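Local coordinates for protein Two-component system sensor histidine kinase (Bacteroides thetaiotaomicron, PDB 3OTT) that probably serves as a membrane histidine kinase and transcription regulator, with this extracellular propeller-and-sandwich part apparently sensing saccharides, at residues Trp486-Leu489 / Gly494-Lys497; Ile478-Gly483 / Gly528-Gly533. All coordinates share one frame; numbering follows the deposited sequence.

Contact 1 (Trp486-Leu489 / Gly494-Lys497); sequences WVLL and GIDK
The Trp486 indole has Lys497 laid over one face. Lys497 CB stands 3.9 Å from the centroid of the six-membered ring, a CH-pi contact. A side chain of the next blade covers the opposite face. The two segments form a beta hairpin, the second and third strands of one blade in the second beta-propeller of the chain. Ile495 CD1 comes in obliquely, 3.6 Å from Trp486 CE3. Trp486 NE1 hydrogen-bonds to Asp480 OD2. Lys497 CG is anti to its backbone N (chi1 174°), and the chain continues straight to CD, so it runs beside the indole. Lys497 CD lies 3.5 Å from Trp486 CZ2. Trp486 and Lys497 face each other as an antiparallel non-hydrogen-bonded pair. The next pair, Val487 and Asp496, is hydrogen-bonded. Val487 N gives to Asp496 O at 2.9 Å, but the bond is bent (137°). Asp496 N gives to Val487 O at 3.2 Å and is straighter. The Val487 and Asp496 side chains share the sheet face away from the indole. There the buried Asp496 carboxylate receives a hydrogen bond at OD1 from Ser470 OG, while the Leu489 side chain crosses that of Asp496 at about a right angle, its CD1 3.9 Å from Asp496 OD2.

Contact 2 (Ile478-Gly483 / Gly528-Gly533); sequences IPDNEG and GLLWVG
Asn481 and Gly528 mark the closest backbone approach here, with their CA atoms 6.1 Å apart. The segments are not paired as strands. Segment 478-483 leaves the end of the first strand of one propeller blade and turns toward the second strand. Segment 528-533 starts at the matching turn of the following blade and enters its second strand. The contact is therefore one between blades, made mainly where the turns stand side by side. Gly528 has positive phi (73°), a conformation that favours glycine.

Two side chains of 478-483 reach across. The Asn481 amide turns its oxygen to the other turn, and OD1 meets Gly528 CA at 3.3 Å. With CG of Asn481 beside its backbone N (chi1 -60°), the amide extends toward Gly528. Gly528 has no side chain on the side from which this oxygen comes, so the turns can close up. Asp480 makes the second approach, with OD1 4.4 Å from Leu530 CD1. That distance is a loose touch of a carboxylate oxygen and a methyl.

Several polar groups are bonded within their own blade: Asp480 OD2 to Asn484 ND2, and in the following blade Trp531 NE1 and the Leu529 backbone N to Asp525. Glu482 instead forms a salt bridge to Lys544 of the following blade. Nearby, Ile478 packs on Leu522 and Cys524 of strand 519-524, where the first strands of the two blades pack on each other.

Between the two segments the chemistry is thus van der Waals contact, with neither hydrogen bonds nor salt bridges. This is consistent with shape fit rather than polar bonding between these segments, the salt bridge to Lys544 lying outside them.

Overall arrangement
Both contacts belong to the second propeller, but at different levels. Contact 1 is buried and holds two strands of one blade together by backbone hydrogen bonds and a covered indole. Contact 2 joins that blade to the following one and is smaller. It is mostly buried too, and only Asn481 of its touching residues is exposed. The two contacts meet directly. Strands 474-479 and 485-489 are neighbours in one sheet, and Trp486 O probably accepts a hydrogen bond from Ile478 N. Leu530 of contact 2 packs on the indole of contact 1, its CD2 3.4 Å from Trp486 CD2. Ile495 likewise touches Val532. The blade repeat is visible too: Asp480 with Trp486 recurs as Asp525 with Trp531.

Contact 1 (Trp486-Leu489 / Gly494-Lys497)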
loop_
_atom_site.group_PDB
_atom_site.type_symbol
_atom_site.label_atom_id
_atom_site.label_comp_id
_atom_site.label_asym_id
_atom_site.label_seq_id
_atom_site.Cartn_x
_atom_site.Cartn_y
_atom_site.Cartn_z
ATOM N N TRP B 486 19.913 38.473 5.618
ATOM C CA TRP B 486 19.368 38.423 6.964
ATOM C C TRP B 486 19.362 36.966 7.393
ATOM O O TRP B 486 19.093 36.071 6.573
ATOM C CB TRP B 486 17.947 39.011 7.032
ATOM C CG TRP B 486 17.915 40.482 6.731
ATOM C CD1 TRP B 486 17.877 41.066 5.501
ATOM C CD2 TRP B 486 17.930 41.534 7.670
ATOM N NE1 TRP B 486 17.881 42.413 5.609
ATOM C CE2 TRP B 486 17.915 42.744 6.935
ATOM C CE3 TRP B 486 17.988 41.582 9.064
ATOM C CZ2 TRP B 486 17.931 44.005 7.548
ATOM C CZ3 TRP B 486 18.003 42.842 9.694
ATOM C CH2 TRP B 486 17.968 44.040 8.935
ATOM N N VAL B 487 19.654 36.756 8.672
ATOM C CA VAL B 487 20.070 35.449 9.158
ATOM C C VAL B 487 19.260 35.090 10.406
ATOM O O VAL B 487 19.285 35.833 11.398
ATOM C CB VAL B 487 21.511 35.522 9.582
ATOM C CG1 VAL B 487 21.955 34.162 10.172
ATOM C CG2 VAL B 487 22.368 35.952 8.431
ATOM N N LEU B 488 18.534 33.985 10.332
ATOM C CA LEU B 488 17.839 33.438 11.494
ATOM C C LEU B 488 18.732 32.341 12.149
ATOM O O LEU B 488 19.120 31.377 11.475
ATOM C CB LEU B 488 16.485 32.914 11.024
ATOM C CG LEU B 488 15.450 32.311 11.999
ATOM C CD1 LEU B 488 16.008 31.039 12.577
ATOM C CD2 LEU B 488 14.978 33.248 13.180
ATOM N N LEU B 489 19.119 32.543 13.418
ATOM C CA LEU B 489 19.882 31.553 14.204
ATOM C C LEU B 489 18.994 30.757 15.170
ATOM O O LEU B 489 18.002 31.243 15.617
ATOM C CB LEU B 489 21.069 32.195 14.973
ATOM C CG LEU B 489 21.981 33.035 14.044
ATOM C CD1 LEU B 489 21.499 34.505 13.942
ATOM C CD2 LEU B 489 23.409 32.964 14.410
ATOM N N GLY B 494 17.465 38.208 18.596
ATOM C CA GLY B 494 17.518 39.068 17.443
ATOM C C GLY B 494 17.771 38.250 16.166
ATOM O O GLY B 494 17.663 37.000 16.164
ATOM N N ILE B 495 18.105 38.959 15.096
ATOM C CA ILE B 495 18.532 38.363 13.810
ATOM C C ILE B 495 19.763 39.129 13.310
ATOM O O ILE B 495 19.979 40.293 13.635
ATOM C CB ILE B 495 17.360 38.317 12.709
ATOM C CG1 ILE B 495 16.835 39.705 12.417
ATOM C CG2 ILE B 495 16.163 37.358 13.118
ATOM C CD1 ILE B 495 15.778 39.720 11.272
ATOM N N ASP B 496 20.606 38.449 12.560
ATOM C CA ASP B 496 21.860 39.036 12.156
ATOM C C ASP B 496 21.644 39.592 10.759
ATOM O O ASP B 496 20.810 39.063 10.009
ATOM C CB ASP B 496 23.007 37.998 12.219
ATOM C CG ASP B 496 23.601 37.823 13.665
ATOM O OD1 ASP B 496 23.182 38.538 14.592
ATOM O OD2 ASP B 496 24.500 36.960 13.895
ATOM N N LYS B 497 22.359 40.671 10.448
ATOM C CA LYS B 497 22.316 41.325 9.156
ATOM C C LYS B 497 23.738 41.329 8.627
ATOM O O LYS B 497 24.644 41.871 9.281
ATOM C CB LYS B 497 21.767 42.753 9.242
ATOM C CG LYS B 497 21.847 43.511 7.876
ATOM C CD LYS B 497 21.283 44.962 7.829
ATOM C CE LYS B 497 22.135 45.958 8.598
ATOM N NZ LYS B 497 23.135 46.576 7.762
#

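Contact 2 (Ile478-Gly483 / Gly528-Gly533)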
loop_
_atom_site.group_PDB
_atom_site.type_symbol
_atom_site.label_atom_id
_atom_site.label_comp_id
_atom_site.label_asym_id
_atom_site.label_seq_id
_atom_site.Cartn_x
_atom_site.Cartn_y
_atom_site.Cartn_z
ATOM N N ILE B 478 18.143 34.997 4.241
ATOM C CA ILE B 478 17.292 35.622 3.224
ATOM C C ILE B 478 17.848 36.973 2.685
ATOM O O ILE B 478 18.142 37.890 3.473
ATOM C CB ILE B 478 15.830 35.740 3.749
ATOM C CG1 ILE B 478 15.420 34.382 4.373
ATOM C CG2 ILE B 478 14.872 36.210 2.622
ATOM C CD1 ILE B 478 14.049 33.932 4.204
ATOM N N PRO B 479 18.055 37.085 1.351
ATOM C CA PRO B 479 18.424 38.395 0.813
ATOM C C PRO B 479 17.282 39.415 0.926
ATOM O O PRO B 479 16.120 39.068 0.853
ATOM C CB PRO B 479 18.754 38.122 -0.686
ATOM C CG PRO B 479 17.977 36.885 -1.034
ATOM C CD PRO B 479 17.918 36.062 0.290
ATOM N N ASP B 480 17.681 40.653 1.154
ATOM C CA ASP B 480 16.918 41.893 0.999
ATOM C C ASP B 480 16.680 42.275 -0.419
ATOM O O ASP B 480 17.244 41.656 -1.306
ATOM C CB ASP B 480 17.870 43.056 1.443
ATOM C CG ASP B 480 17.455 43.611 2.688
ATOM O OD1 ASP B 480 16.270 43.301 3.005
ATOM O OD2 ASP B 480 18.261 44.277 3.360
ATOM N N ASN B 481 15.964 43.385 -0.604
ATOM C CA ASN B 481 16.016 44.144 -1.831
ATOM C C ASN B 481 16.872 45.362 -1.630
ATOM O O ASN B 481 16.738 46.304 -2.370
ATOM C CB ASN B 481 14.625 44.620 -2.274
ATOM C CG ASN B 481 13.669 43.471 -2.512
ATOM O OD1 ASN B 481 12.497 43.544 -2.132
ATOM N ND2 ASN B 481 14.163 42.397 -3.129
ATOM N N GLU B 482 17.716 45.336 -0.605
ATOM C CA GLU B 482 18.559 46.435 -0.239
ATOM C C GLU B 482 20.033 45.992 -0.246
ATOM O O GLU B 482 20.882 46.683 0.291
ATOM C CB GLU B 482 18.147 47.009 1.159
ATOM C CG GLU B 482 16.742 47.622 1.225
ATOM C CD GLU B 482 16.530 48.803 0.206
ATOM O OE1 GLU B 482 17.482 49.594 -0.053
ATOM O OE2 GLU B 482 15.409 48.943 -0.347
ATOM N N GLY B 483 20.318 44.862 -0.883
ATOM C CA GLY B 483 21.644 44.278 -0.875
ATOM C C GLY B 483 22.175 43.687 0.454
ATOM O O GLY B 483 23.397 43.688 0.641
ATOM N N GLY B 528 9.185 43.426 -0.223
ATOM C CA GLY B 528 10.455 43.477 0.496
ATOM C C GLY B 528 10.508 43.720 2.011
ATOM O O GLY B 528 11.569 44.134 2.538
ATOM N N LEU B 529 9.407 43.498 2.733
ATOM C CA LEU B 529 9.421 43.608 4.213
ATOM C C LEU B 529 9.757 42.263 4.778
ATOM O O LEU B 529 9.469 41.270 4.137
ATOM C CB LEU B 529 8.109 44.149 4.772
ATOM C CG LEU B 529 7.902 45.606 4.324
ATOM C CD1 LEU B 529 6.499 45.904 3.896
ATOM C CD2 LEU B 529 8.294 46.508 5.408
ATOM N N LEU B 530 10.409 42.212 5.937
ATOM C CA LEU B 530 10.756 40.917 6.576
ATOM C C LEU B 530 9.752 40.511 7.613
ATOM O O LEU B 530 9.340 41.313 8.425
ATOM C CB LEU B 530 12.092 41.005 7.287
ATOM C CG LEU B 530 13.418 40.656 6.624
ATOM C CD1 LEU B 530 13.355 40.916 5.183
ATOM C CD2 LEU B 530 14.527 41.470 7.245
ATOM N N TRP B 531 9.448 39.232 7.669
ATOM C CA TRP B 531 8.556 38.706 8.685
ATOM C C TRP B 531 9.326 37.723 9.562
ATOM O O TRP B 531 9.943 36.746 9.039
ATOM C CB TRP B 531 7.342 38.050 8.004
ATOM C CG TRP B 531 6.464 39.074 7.317
ATOM C CD1 TRP B 531 6.655 39.606 6.109
ATOM C CD2 TRP B 531 5.300 39.710 7.862
ATOM N NE1 TRP B 531 5.663 40.533 5.813
ATOM C CE2 TRP B 531 4.822 40.617 6.887
ATOM C CE3 TRP B 531 4.610 39.595 9.088
ATOM C CZ2 TRP B 531 3.655 41.383 7.070
ATOM C CZ3 TRP B 531 3.477 40.352 9.281
ATOM C CH2 TRP B 531 2.998 41.241 8.276
ATOM N N VAL B 532 9.319 37.991 10.877
ATOM C CA VAL B 532 9.940 37.117 11.868
ATOM C C VAL B 532 8.873 36.429 12.751
ATOM O O VAL B 532 7.946 37.058 13.279
ATOM C CB VAL B 532 10.965 37.880 12.771
ATOM C CG1 VAL B 532 11.790 36.868 13.693
ATOM C CG2 VAL B 532 11.968 38.704 11.933
ATOM N N GLY B 533 9.000 35.124 12.914
ATOM C CA GLY B 533 8.032 34.379 13.686
ATOM C C GLY B 533 8.678 34.068 15.006
ATOM O O GLY B 533 9.888 33.763 15.071
#